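Computationally designed four-helix bundle protein (Synthetic construct, PDB 3U3B) is of unknown function but is a hyperthermostable four-helix bundle whose hydrophobic core was redesigned computationally, probably on an Hpt-like fold. Local coordinates at residues 44-49 with 66-71; 52-55 with 61-64; 28-33 with 85-90; 20-25 with 92-97. All coordinates share one frame; numbering follows the deposited sequence. Where two conformers were deposited one is given.

Contact 1: residues 44-49 with 66-71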
loop_
_atom_site.group_PDB
_atom_site.type_symbol
_atom_site.label_atom_id
_atom_site.label_comp_id
_atom_site.label_asym_id
_atom_site.label_seq_id
_atom_site.Cartn_x
_atom_site.Cartn_y
_atom_site.Cartn_z
ATOM N N ARG A 44 3.240 3.124 -7.323
ATOM C CA ARG A 44 3.086 4.587 -7.177
ATOM C C ARG A 44 2.033 4.998 -6.116
ATOM O O ARG A 44 2.198 6.027 -5.447
ATOM C CB ARG A 44 2.866 5.293 -8.526
ATOM C CG ARG A 44 4.138 5.334 -9.409
ATOM C CD ARG A 44 3.960 6.079 -10.738
ATOM N NE ARG A 44 2.966 5.412 -11.595
ATOM C CZ ARG A 44 3.227 4.623 -12.628
ATOM N NH1 ARG A 44 4.466 4.385 -13.032
ATOM N NH2 ARG A 44 2.222 4.092 -13.292
ATOM N N LEU A 45 0.981 4.198 -5.948
ATOM C CA LEU A 45 0.000 4.407 -4.906
ATOM C C LEU A 45 0.628 4.224 -3.533
ATOM O O LEU A 45 0.436 5.074 -2.635
ATOM C CB LEU A 45 -1.197 3.462 -5.069
ATOM C CG LEU A 45 -2.169 3.840 -6.184
ATOM C CD1 LEU A 45 -3.072 2.648 -6.531
ATOM C CD2 LEU A 45 -3.003 5.070 -5.826
ATOM N N VAL A 46 1.391 3.150 -3.371
ATOM C CA VAL A 46 2.040 2.868 -2.097
ATOM C C VAL A 46 3.078 3.958 -1.753
ATOM O O VAL A 46 3.208 4.362 -0.581
ATOM C CB VAL A 46 2.668 1.476 -2.099
ATOM C CG1 VAL A 46 3.465 1.214 -0.838
ATOM C CG2 VAL A 46 1.583 0.401 -2.259
ATOM N N HIS A 47 3.810 4.435 -2.766
ATOM C CA HIS A 47 4.790 5.504 -2.590
ATOM C C HIS A 47 4.120 6.788 -2.102
ATOM O O HIS A 47 4.683 7.549 -1.291
ATOM C CB HIS A 47 5.497 5.746 -3.932
ATOM C CG HIS A 47 6.719 6.594 -3.848
ATOM N ND1 HIS A 47 6.695 7.958 -4.030
ATOM C CD2 HIS A 47 8.016 6.270 -3.631
ATOM C CE1 HIS A 47 7.911 8.446 -3.901
ATOM N NE2 HIS A 47 8.734 7.442 -3.667
ATOM N N THR A 48 2.932 7.044 -2.631
ATOM C CA THR A 48 2.109 8.190 -2.243
ATOM C C THR A 48 1.686 8.076 -0.758
ATOM O O THR A 48 1.780 9.033 0.021
ATOM C CB THR A 48 0.879 8.298 -3.163
ATOM O OG1 THR A 48 1.314 8.566 -4.504
ATOM C CG2 THR A 48 -0.051 9.392 -2.730
ATOM N N MET A 49 1.227 6.901 -0.371
ATOM C CA MET A 49 0.852 6.636 1.020
ATOM C C MET A 49 2.025 6.798 1.974
ATOM O O MET A 49 1.869 7.327 3.074
ATOM C CB MET A 49 0.325 5.212 1.133
ATOM C CG MET A 49 -0.962 4.985 0.394
ATOM S SD MET A 49 -1.682 3.383 0.904
ATOM C CE MET A 49 -0.689 2.183 0.048
ATOM N N HIS A 66 7.002 0.645 3.357
ATOM C CA HIS A 66 8.343 0.539 2.809
ATOM C C HIS A 66 8.632 -0.902 2.409
ATOM O O HIS A 66 9.223 -1.165 1.356
ATOM C CB HIS A 66 9.366 1.004 3.835
ATOM C CG HIS A 66 10.777 0.899 3.359
ATOM N ND1 HIS A 66 11.238 1.574 2.250
ATOM C CD2 HIS A 66 11.827 0.192 3.835
ATOM C CE1 HIS A 66 12.517 1.293 2.070
ATOM N NE2 HIS A 66 12.897 0.454 3.017
ATOM N N THR A 67 8.202 -1.836 3.249
ATOM C CA THR A 67 8.386 -3.256 2.955
ATOM C C THR A 67 7.637 -3.668 1.691
ATOM O O THR A 67 8.156 -4.434 0.877
ATOM C CB THR A 67 7.928 -4.144 4.117
ATOM O OG1 THR A 67 8.706 -3.856 5.290
ATOM C CG2 THR A 67 8.123 -5.579 3.756
ATOM N N ILE A 68 6.414 -3.174 1.518
ATOM C CA ILE A 68 5.653 -3.485 0.321
ATOM C C ILE A 68 6.341 -2.922 -0.943
ATOM O O ILE A 68 6.428 -3.604 -1.950
ATOM C CB ILE A 68 4.205 -2.964 0.423
ATOM C CG1 ILE A 68 3.451 -3.670 1.566
ATOM C CG2 ILE A 68 3.502 -3.106 -0.908
ATOM C CD1 ILE A 68 2.214 -2.899 2.030
ATOM N N MET A 69 6.827 -1.683 -0.884
ATOM C CA MET A 69 7.526 -1.100 -2.017
ATOM C C MET A 69 8.759 -1.918 -2.392
ATOM O O MET A 69 9.037 -2.130 -3.579
ATOM C CB MET A 69 7.939 0.347 -1.709
ATOM C CG MET A 69 6.752 1.258 -1.589
ATOM S SD MET A 69 7.209 2.829 -0.789
ATOM C CE MET A 69 8.550 3.318 -1.856
ATOM N N ASN A 70 9.495 -2.401 -1.396
ATOM C CA ASN A 70 10.643 -3.234 -1.709
ATOM C C ASN A 70 10.244 -4.463 -2.518
ATOM O O ASN A 70 10.911 -4.792 -3.507
ATOM C CB ASN A 70 11.384 -3.675 -0.446
ATOM C CG ASN A 70 12.157 -2.546 0.203
ATOM O OD1 ASN A 70 12.378 -1.489 -0.401
ATOM N ND2 ASN A 70 12.588 -2.772 1.442
ATOM N N LEU A 71 9.172 -5.134 -2.098
ATOM C CA LEU A 71 8.713 -6.337 -2.784
ATOM C C LEU A 71 8.220 -6.002 -4.186
ATOM O O LEU A 71 8.589 -6.668 -5.151
ATOM C CB LEU A 71 7.597 -7.016 -1.981
ATOM C CG LEU A 71 7.238 -8.445 -2.396
ATOM C CD1 LEU A 71 8.440 -9.379 -2.290
ATOM C CD2 LEU A 71 6.099 -8.946 -1.529
#

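Contact 2: residues 52-55 with 61-64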
loop_
_atom_site.group_PDB
_atom_site.type_symbol
_atom_site.label_atom_id
_atom_site.label_comp_id
_atom_site.label_asym_id
_atom_site.label_seq_id
_atom_site.Cartn_x
_atom_site.Cartn_y
_atom_site.Cartn_z
ATOM N N ILE A 52 2.742 10.392 2.739
ATOM C CA ILE A 52 1.772 10.899 3.717
ATOM C C ILE A 52 2.087 10.422 5.140
ATOM O O ILE A 52 2.088 11.235 6.087
ATOM C CB ILE A 52 0.333 10.505 3.346
ATOM C CG1 ILE A 52 -0.081 11.208 2.059
ATOM C CG2 ILE A 52 -0.663 10.814 4.502
ATOM C CD1 ILE A 52 -1.260 10.605 1.412
ATOM N N THR A 53 2.374 9.130 5.300
ATOM C CA THR A 53 2.631 8.596 6.641
ATOM C C THR A 53 3.888 9.204 7.256
ATOM O O THR A 53 3.953 9.400 8.483
ATOM C CB THR A 53 2.762 7.072 6.645
ATOM O OG1 THR A 53 3.781 6.680 5.714
ATOM C CG2 THR A 53 1.463 6.467 6.278
ATOM N N GLU A 54 4.866 9.539 6.411
ATOM C CA GLU A 54 6.077 10.167 6.915
ATOM C C GLU A 54 5.761 11.569 7.412
ATOM O O GLU A 54 6.262 11.996 8.447
ATOM C CB GLU A 54 7.163 10.255 5.843
ATOM C CG GLU A 54 7.827 8.936 5.462
ATOM C CD GLU A 54 8.505 8.232 6.642
ATOM O OE1 GLU A 54 8.329 8.661 7.802
ATOM O OE2 GLU A 54 9.220 7.229 6.404
ATOM N N THR A 55 4.942 12.288 6.658
ATOM C CA THR A 55 4.543 13.618 7.064
ATOM C C THR A 55 3.836 13.565 8.411
ATOM O O THR A 55 4.052 14.422 9.271
ATOM C CB THR A 55 3.625 14.259 6.010
ATOM O OG1 THR A 55 4.329 14.349 4.761
ATOM C CG2 THR A 55 3.199 15.647 6.445
ATOM N N VAL A 61 3.288 2.428 10.333
ATOM C CA VAL A 61 2.658 2.197 9.040
ATOM C C VAL A 61 3.685 2.352 7.905
ATOM O O VAL A 61 3.768 1.519 7.005
ATOM C CB VAL A 61 1.492 3.168 8.824
ATOM C CG1 VAL A 61 0.860 2.924 7.481
ATOM C CG2 VAL A 61 0.459 3.022 9.947
ATOM N N ALA A 62 4.461 3.425 7.970
ATOM C CA ALA A 62 5.516 3.707 7.005
ATOM C C ALA A 62 6.443 2.524 6.811
ATOM O O ALA A 62 6.845 2.227 5.678
ATOM C CB ALA A 62 6.301 4.911 7.440
ATOM N N LYS A 63 6.786 1.842 7.900
ATOM C CA LYS A 63 7.714 0.720 7.808
ATOM C C LYS A 63 7.105 -0.456 7.040
ATOM O O LYS A 63 7.820 -1.153 6.327
ATOM C CB LYS A 63 8.162 0.242 9.191
ATOM C CG LYS A 63 8.890 1.286 10.025
ATOM C CD LYS A 63 10.264 1.668 9.476
ATOM C CE LYS A 63 10.929 2.688 10.393
ATOM N NZ LYS A 63 11.195 2.132 11.753
ATOM N N VAL A 64 5.802 -0.682 7.199
ATOM C CA VAL A 64 5.111 -1.708 6.410
ATOM C C VAL A 64 4.999 -1.296 4.943
ATOM O O VAL A 64 5.261 -2.099 4.051
ATOM C CB VAL A 64 3.729 -2.060 6.989
ATOM C CG1 VAL A 64 3.106 -3.235 6.195
ATOM C CG2 VAL A 64 3.872 -2.458 8.456
#

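Contact 3: residues 28-33 with 85-90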
loop_
_atom_site.group_PDB
_atom_site.type_symbol
_atom_site.label_atom_id
_atom_site.label_comp_id
_atom_site.label_asym_id
_atom_site.label_seq_id
_atom_site.Cartn_x
_atom_site.Cartn_y
_atom_site.Cartn_z
ATOM N N GLU A 28 -7.331 -7.017 -9.787
ATOM C CA GLU A 28 -7.142 -7.119 -11.247
ATOM C C GLU A 28 -5.846 -7.845 -11.594
ATOM O O GLU A 28 -5.822 -8.644 -12.537
ATOM C CB GLU A 28 -7.118 -5.740 -11.935
ATOM C CG GLU A 28 -8.455 -4.968 -11.978
ATOM C CD GLU A 28 -9.688 -5.874 -12.112
ATOM O OE1 GLU A 28 -9.697 -6.752 -13.008
ATOM O OE2 GLU A 28 -10.649 -5.708 -11.314
ATOM N N VAL A 29 -4.756 -7.537 -10.885
ATOM C CA VAL A 29 -3.464 -8.157 -11.217
ATOM C C VAL A 29 -3.451 -9.649 -10.842
ATOM O O VAL A 29 -2.673 -10.446 -11.390
ATOM C CB VAL A 29 -2.263 -7.379 -10.602
ATOM C CG1 VAL A 29 -2.028 -7.777 -9.152
ATOM C CG2 VAL A 29 -1.010 -7.578 -11.470
ATOM N N GLU A 30 -4.341 -10.026 -9.939
ATOM C CA GLU A 30 -4.519 -11.408 -9.573
ATOM C C GLU A 30 -4.907 -12.260 -10.762
ATOM O O GLU A 30 -4.517 -13.417 -10.840
ATOM C CB GLU A 30 -5.649 -11.496 -8.583
ATOM C CG GLU A 30 -5.227 -11.536 -7.182
ATOM C CD GLU A 30 -6.440 -11.429 -6.301
ATOM O OE1 GLU A 30 -7.458 -12.045 -6.663
ATOM O OE2 GLU A 30 -6.386 -10.730 -5.267
ATOM N N LYS A 31 -5.699 -11.681 -11.664
ATOM C CA LYS A 31 -6.197 -12.390 -12.840
ATOM C C LYS A 31 -5.117 -12.580 -13.909
ATOM O O LYS A 31 -5.243 -13.439 -14.789
ATOM C CB LYS A 31 -7.365 -11.621 -13.454
ATOM C CG LYS A 31 -8.488 -11.369 -12.482
ATOM C CD LYS A 31 -9.577 -10.517 -13.107
ATOM C CE LYS A 31 -10.571 -10.036 -12.052
ATOM N NZ LYS A 31 -11.650 -9.183 -12.627
ATOM N N ASN A 32 -4.074 -11.758 -13.827
ATOM C CA ASN A 32 -2.968 -11.758 -14.789
ATOM C C ASN A 32 -1.697 -11.190 -14.153
ATOM O O ASN A 32 -1.360 -10.020 -14.346
ATOM C CB ASN A 32 -3.343 -10.929 -16.018
ATOM C CG ASN A 32 -2.242 -10.912 -17.060
ATOM O OD1 ASN A 32 -1.458 -11.861 -17.171
ATOM N ND2 ASN A 32 -2.152 -9.814 -17.806
ATOM N N PRO A 33 -0.998 -12.011 -13.363
ATOM C CA PRO A 33 0.045 -11.547 -12.440
ATOM C C PRO A 33 1.215 -10.828 -13.093
ATOM O O PRO A 33 1.932 -10.068 -12.428
ATOM C CB PRO A 33 0.537 -12.843 -11.794
ATOM C CG PRO A 33 -0.659 -13.726 -11.809
ATOM C CD PRO A 33 -1.394 -13.405 -13.087
ATOM N N ASP A 85 1.848 -16.753 -4.331
ATOM C CA ASP A 85 2.330 -16.603 -2.958
ATOM C C ASP A 85 2.956 -15.234 -2.708
ATOM O O ASP A 85 2.850 -14.677 -1.617
ATOM C CB ASP A 85 3.326 -17.711 -2.600
ATOM C CG ASP A 85 2.650 -19.050 -2.379
ATOM O OD1 ASP A 85 1.426 -19.048 -2.118
ATOM O OD2 ASP A 85 3.337 -20.097 -2.461
ATOM N N LEU A 86 3.620 -14.694 -3.715
ATOM C CA LEU A 86 4.190 -13.367 -3.609
ATOM C C LEU A 86 3.071 -12.336 -3.499
ATOM O O LEU A 86 3.167 -11.357 -2.742
ATOM C CB LEU A 86 5.064 -13.088 -4.828
ATOM C CG LEU A 86 5.693 -11.705 -4.883
ATOM C CD1 LEU A 86 6.499 -11.438 -3.616
ATOM C CD2 LEU A 86 6.569 -11.589 -6.124
ATOM N N ILE A 87 2.002 -12.561 -4.259
ATOM C CA ILE A 87 0.848 -11.665 -4.202
ATOM C C ILE A 87 0.197 -11.775 -2.822
ATOM O O ILE A 87 -0.221 -10.769 -2.236
ATOM C CB ILE A 87 -0.179 -11.950 -5.308
ATOM C CG1 ILE A 87 0.476 -11.732 -6.670
ATOM C CG2 ILE A 87 -1.380 -11.036 -5.149
ATOM C CD1 ILE A 87 -0.382 -12.119 -7.820
ATOM N N ASP A 88 0.172 -12.984 -2.275
ATOM C CA ASP A 88 -0.385 -13.170 -0.946
ATOM C C ASP A 88 0.413 -12.415 0.119
ATOM O O ASP A 88 -0.164 -11.910 1.084
ATOM C CB ASP A 88 -0.471 -14.653 -0.591
ATOM C CG ASP A 88 -1.533 -15.381 -1.395
ATOM O OD1 ASP A 88 -2.524 -14.733 -1.809
ATOM O OD2 ASP A 88 -1.376 -16.604 -1.600
ATOM N N LYS A 89 1.726 -12.332 -0.022
ATOM C CA LYS A 89 2.492 -11.635 1.003
ATOM C C LYS A 89 2.233 -10.130 0.941
ATOM O O LYS A 89 2.173 -9.461 1.972
ATOM C CB LYS A 89 3.984 -11.930 0.885
ATOM C CG LYS A 89 4.756 -11.583 2.158
ATOM C CD LYS A 89 6.208 -11.324 1.827
ATOM C CE LYS A 89 7.165 -11.658 2.966
ATOM N NZ LYS A 89 8.580 -11.411 2.526
ATOM N N VAL A 90 2.080 -9.613 -0.273
ATOM C CA VAL A 90 1.635 -8.237 -0.472
ATOM C C VAL A 90 0.257 -7.968 0.170
ATOM O O VAL A 90 0.062 -6.971 0.869
ATOM C CB VAL A 90 1.537 -7.895 -1.965
ATOM C CG1 VAL A 90 0.966 -6.494 -2.144
ATOM C CG2 VAL A 90 2.893 -7.986 -2.612
#

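Contact 4: residues 20-25 with 92-97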
loop_
_atom_site.group_PDB
_atom_site.type_symbol
_atom_site.label_atom_id
_atom_site.label_comp_id
_atom_site.label_asym_id
_atom_site.label_seq_id
_atom_site.Cartn_x
_atom_site.Cartn_y
_atom_site.Cartn_z
ATOM N N GLN A 20 -7.835 1.187 -0.507
ATOM C CA GLN A 20 -8.873 0.577 -1.298
ATOM C C GLN A 20 -8.500 0.566 -2.803
ATOM O O GLN A 20 -8.777 -0.401 -3.504
ATOM C CB GLN A 20 -10.199 1.295 -1.080
ATOM C CG GLN A 20 -11.359 0.585 -1.769
ATOM C CD GLN A 20 -11.450 -0.881 -1.355
ATOM O OE1 GLN A 20 -11.592 -1.191 -0.175
ATOM N NE2 GLN A 20 -11.338 -1.785 -2.321
ATOM N N ASN A 21 -7.897 1.658 -3.282
ATOM C CA ASN A 21 -7.398 1.739 -4.661
ATOM C C ASN A 21 -6.362 0.645 -4.950
ATOM O O ASN A 21 -6.408 -0.002 -6.007
ATOM C CB ASN A 21 -6.758 3.112 -4.938
ATOM C CG ASN A 21 -7.769 4.251 -5.022
ATOM O OD1 ASN A 21 -8.939 4.057 -5.364
ATOM N ND2 ASN A 21 -7.296 5.467 -4.749
ATOM N N VAL A 22 -5.437 0.425 -4.014
ATOM C CA VAL A 22 -4.450 -0.656 -4.149
ATOM C C VAL A 22 -5.128 -2.047 -4.134
ATOM O O VAL A 22 -4.805 -2.920 -4.951
ATOM C CB VAL A 22 -3.317 -0.589 -3.074
ATOM C CG1 VAL A 22 -2.450 -1.816 -3.144
ATOM C CG2 VAL A 22 -2.436 0.646 -3.291
ATOM N N ASN A 23 -6.092 -2.232 -3.248
ATOM C CA ASN A 23 -6.815 -3.482 -3.196
ATOM C C ASN A 23 -7.588 -3.762 -4.482
ATOM O O ASN A 23 -7.663 -4.915 -4.942
ATOM C CB ASN A 23 -7.741 -3.513 -2.004
ATOM C CG ASN A 23 -7.033 -3.983 -0.775
ATOM O OD1 ASN A 23 -6.193 -4.871 -0.853
ATOM N ND2 ASN A 23 -7.336 -3.383 0.367
ATOM N N ASP A 24 -8.162 -2.710 -5.050
ATOM C CA ASP A 24 -8.895 -2.817 -6.316
ATOM C C ASP A 24 -7.935 -3.201 -7.451
ATOM O O ASP A 24 -8.265 -4.039 -8.284
ATOM C CB ASP A 24 -9.632 -1.506 -6.616
ATOM C CG ASP A 24 -10.890 -1.302 -5.736
ATOM O OD1 ASP A 24 -11.531 -2.280 -5.284
ATOM O OD2 ASP A 24 -11.232 -0.138 -5.466
ATOM N N ASP A 25 -6.725 -2.638 -7.457
ATOM C CA ASP A 25 -5.726 -3.023 -8.475
ATOM C C ASP A 25 -5.148 -4.425 -8.248
ATOM O O ASP A 25 -4.868 -5.147 -9.213
ATOM C CB ASP A 25 -4.598 -1.989 -8.567
ATOM C CG ASP A 25 -5.025 -0.727 -9.303
ATOM O OD1 ASP A 25 -6.100 -0.729 -9.960
ATOM O OD2 ASP A 25 -4.267 0.267 -9.242
ATOM N N LYS A 92 -1.156 -9.659 2.556
ATOM C CA LYS A 92 -1.025 -9.782 3.986
ATOM C C LYS A 92 -0.469 -8.494 4.629
ATOM O O LYS A 92 -0.913 -8.066 5.704
ATOM C CB LYS A 92 -0.115 -10.944 4.309
ATOM C CG LYS A 92 0.123 -11.077 5.771
ATOM C CD LYS A 92 1.021 -12.239 6.037
ATOM C CE LYS A 92 1.503 -12.229 7.465
ATOM N NZ LYS A 92 2.712 -13.093 7.608
ATOM N N LYS A 93 0.506 -7.879 3.976
ATOM C CA LYS A 93 1.050 -6.627 4.482
ATOM C C LYS A 93 0.085 -5.471 4.353
ATOM O O LYS A 93 0.067 -4.588 5.187
ATOM C CB LYS A 93 2.332 -6.247 3.749
ATOM C CG LYS A 93 3.506 -7.042 4.200
ATOM C CD LYS A 93 4.748 -6.637 3.436
ATOM C CE LYS A 93 5.826 -7.697 3.626
ATOM N NZ LYS A 93 5.906 -8.135 5.061
ATOM N N LEU A 94 -0.666 -5.441 3.270
ATOM C CA LEU A 94 -1.616 -4.373 3.076
ATOM C C LEU A 94 -2.682 -4.437 4.181
ATOM O O LEU A 94 -3.171 -3.414 4.647
ATOM C CB LEU A 94 -2.259 -4.490 1.702
ATOM C CG LEU A 94 -2.852 -3.176 1.192
ATOM C CD1 LEU A 94 -1.773 -2.079 1.085
ATOM C CD2 LEU A 94 -3.547 -3.406 -0.150
ATOM N N ASP A 95 -3.057 -5.644 4.575
ATOM C CA ASP A 95 -4.007 -5.814 5.661
ATOM C C ASP A 95 -3.410 -5.361 6.994
ATOM O O ASP A 95 -4.100 -4.810 7.824
ATOM C CB ASP A 95 -4.447 -7.264 5.742
ATOM C CG ASP A 95 -5.305 -7.680 4.556
ATOM O OD1 ASP A 95 -5.816 -6.780 3.836
ATOM O OD2 ASP A 95 -5.459 -8.910 4.344
ATOM N N MET A 96 -2.120 -5.603 7.184
ATOM C CA MET A 96 -1.411 -5.071 8.335
ATOM C C MET A 96 -1.497 -3.547 8.334
ATOM O O MET A 96 -1.742 -2.941 9.377
ATOM C CB MET A 96 0.057 -5.530 8.325
ATOM C CG MET A 96 0.243 -6.980 8.737
ATOM S SD MET A 96 1.826 -7.720 8.243
ATOM C CE MET A 96 2.988 -6.473 8.826
ATOM N N VAL A 97 -1.310 -2.935 7.165
ATOM C CA VAL A 97 -1.359 -1.479 7.045
ATOM C C VAL A 97 -2.736 -0.988 7.447
ATOM O O VAL A 97 -2.868 -0.011 8.164
ATOM C CB VAL A 97 -1.059 -0.987 5.603
ATOM C CG1 VAL A 97 -1.376 0.498 5.469
ATOM C CG2 VAL A 97 0.380 -1.253 5.238
HETATM O O HOH W 1 -6.467 -3.941 3.220
#

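Contact 1: residues 44-49 with 66-71
Val46 and Met69 meet where the two backbones come nearest, their CA atoms 6.8 Å apart, and their side chains run past one another in opposite directions. Val46 has CG1 anti to its own N (chi1 174°), which lays this methyl against the CG methylene of the methionine: CG1 to Met69 CG is 3.4 Å, tighter than a normal carbon-carbon contact. The other branch, CG2, reaches CG2 of Ile68 at 4.2 Å, and Leu65 also touches Val46 from the same partner helix. The two segments belong to helices 36-56 and 59-76, an antiparallel helical hairpin forming half of an up-down-up-down four-helix bundle; the axes of the two short segments approach to 9.6 Å and their N-to-C directions differ by 156°. One residue on, His47 stands at the outer margin of the seam. The thioether passes close to its backbone, with Met69 SD 4.0 Å from His47 CA, and then turns at chi3 (54°) to bring the terminal methyl to the imidazole. There Met69 CE meets His47 CD2 at 3.5 Å, at the ring edge and near its plane, while the sulfur stands oblique to the ring. With only a methyl in place of the Met69 thioether, as in an alanine, Val46 CG1 and the His47 edge would probably lose their partner and a gap would open along the outer side of the hairpin. Farther along, Met49 packs on Leu65 of the partner helix and on Leu18 and Ile19 of helix 3-30.

Contact 2: residues 52-55 with 61-64
Thr53 lays its two branches over two neighbouring residues, OG1 over Ala62 and CG2 against Val61. This is the closed end of the antiparallel hairpin made by helices 36-56 and 59-76, close to the short turn that joins them, and the small side chains let the backbones draw in until the CA atoms of Thr53 and Ala62 are 5.7 Å apart. With chi1 at 55° the hydroxyl is tucked between the backbone N and the carbonyl carbon, where it hydrogen-bonds to Lys50 O, one turn back on its own helix, and more weakly to Met49 O. It can therefore lie buried against an apolar neighbour, OG1 being 3.5 Å from Ala62 CB, without needing a polar group from across the seam. CG2, anti to the carbonyl carbon, meets Val61 CG1 at 3.8 Å, the two side chains crossing at about a right angle. Val61 is in turn touched by Val97 and Glu100 of helix 84-102, which ties this end of the hairpin to the rest of the bundle. Replacing Thr53 by a glycine is likely to leave Val61 CG1 facing a gap and Lys50 O without its hydroxyl donor. Toward the solvent side, Glu54 bends at chi2 (-59°) and brings its carboxylate across to the alanine methyl, while the charge itself is met by Lys50 NZ in a salt bridge. The methyl is thus touched by two oxygens from different directions, Glu54 OE2 being 3.9 Å from Ala62 CB.

Contact 3: residues 28-33 with 85-90
Glu30 and Ile87 mark the closest backbone approach, their CA atoms 7.6 Å apart, where the end of helix 3-30 passes the first turns of helix 84-102 and the chain then leaves the helix toward Pro33. Ile87 carries this contact from its side, both ends of its branched side chain being used. CG2, anti to the backbone N, reaches the aliphatic stem of Glu30 loosely, 4.4 Å from CG. The longer branch, with CG1 anti to the carbonyl carbon (chi1 -62°), sends CD1 to the proline ring, 4.1 Å from Pro33 CB. Trp39 of helix 36-56 also touches Ile87, and its NE1 hydrogen-bonds to Pro33 O, which probably helps fix the proline beside the isoleucine at this end of the four-helix bundle. Glu30 keeps its carboxylate off the apolar patch and pairs OE2 with Lys91 NZ in a salt bridge; OE2 stays 6.5 Å from Asp88 OD1, a like charge. Within the segment 28-33, Lys31 NZ reaches Glu28 OE1 at 3.1 Å, on the syn side of the carboxylate and 19° from its plane. No hydrogen bond or salt bridge joins the two segments directly, so their cohesion rests on van der Waals contact of isoleucine with proline and methylene groups, while Lys91, paired with Glu30, probably offsets the negative charge that Glu30 and Asp88 bring to this edge.

Contact 4: residues 20-25 with 92-97
Leu94 sends its CD2 methyl against both Val22 and Asn23, in the buried seam where helices 3-30 and 84-102 run antiparallel beside each other in the four-helix bundle. Among the van der Waals contacts, the one with Val22 is purely hydrocarbon: CG1, anti to the valine N, lies 3.6 Å from Leu94 CD2. Leu94 itself has CG anti to N (chi1 -158°), which carries the branched end out across the groove, where Ile26 of helix 3-30 touches it as well. Val22 also packs on Leu45 of helix 36-56. Asn23 flanks the same methyl with its amide, the two side chains sliding past one another in opposite directions. OD1 comes within 3.1 Å of Leu94 CD2, a close approach of oxygen to carbon, and the amide carbon CG follows at 3.6 Å, a polar group thus pressed against the buried leucine. The polar interactions lie beside this packing. No direct hydrogen bond crosses, but one water links the helices, accepting from Asn23 ND2 and donating to Asp95 OD1, which gives the amide nitrogen a partner and probably helps hold the Asn23 side chain in its rotation. Within helix 3-30, Gln20 NE2 donates to Asp24 OD1 at 3.0 Å with an N-H...O angle of 139°. The acceptor is met from above its carboxylate, Gln20 NE2 standing 56° out of the Asp24 carboxylate plane while OD1 lies close to the plane of the Gln20 amide.

In the fold
Contacts 1 and 2 hold the same pair, helices 36-56 and 59-76, contact 2 near their connecting turn and contact 1 farther along; contacts 3 and 4 share helices 3-30 and 84-102. Contacts 2 and 4 are buried, 1 and 3 partly buried. Contact 4, centred about 5 Å from the centre of the chain, and contact 1, about 6 Å, are the most central, whereas contact 3, about 13 Å out, lies at one end of the bundle and contact 2 toward the other. Contact 1 adds an imidazole edge to aliphatic packing, contact 2 sets oxygens on a methyl, contact 3 is aliphatic and contact 4 adds a water bridge. Val64 against Val97 joins contacts 2 and 4.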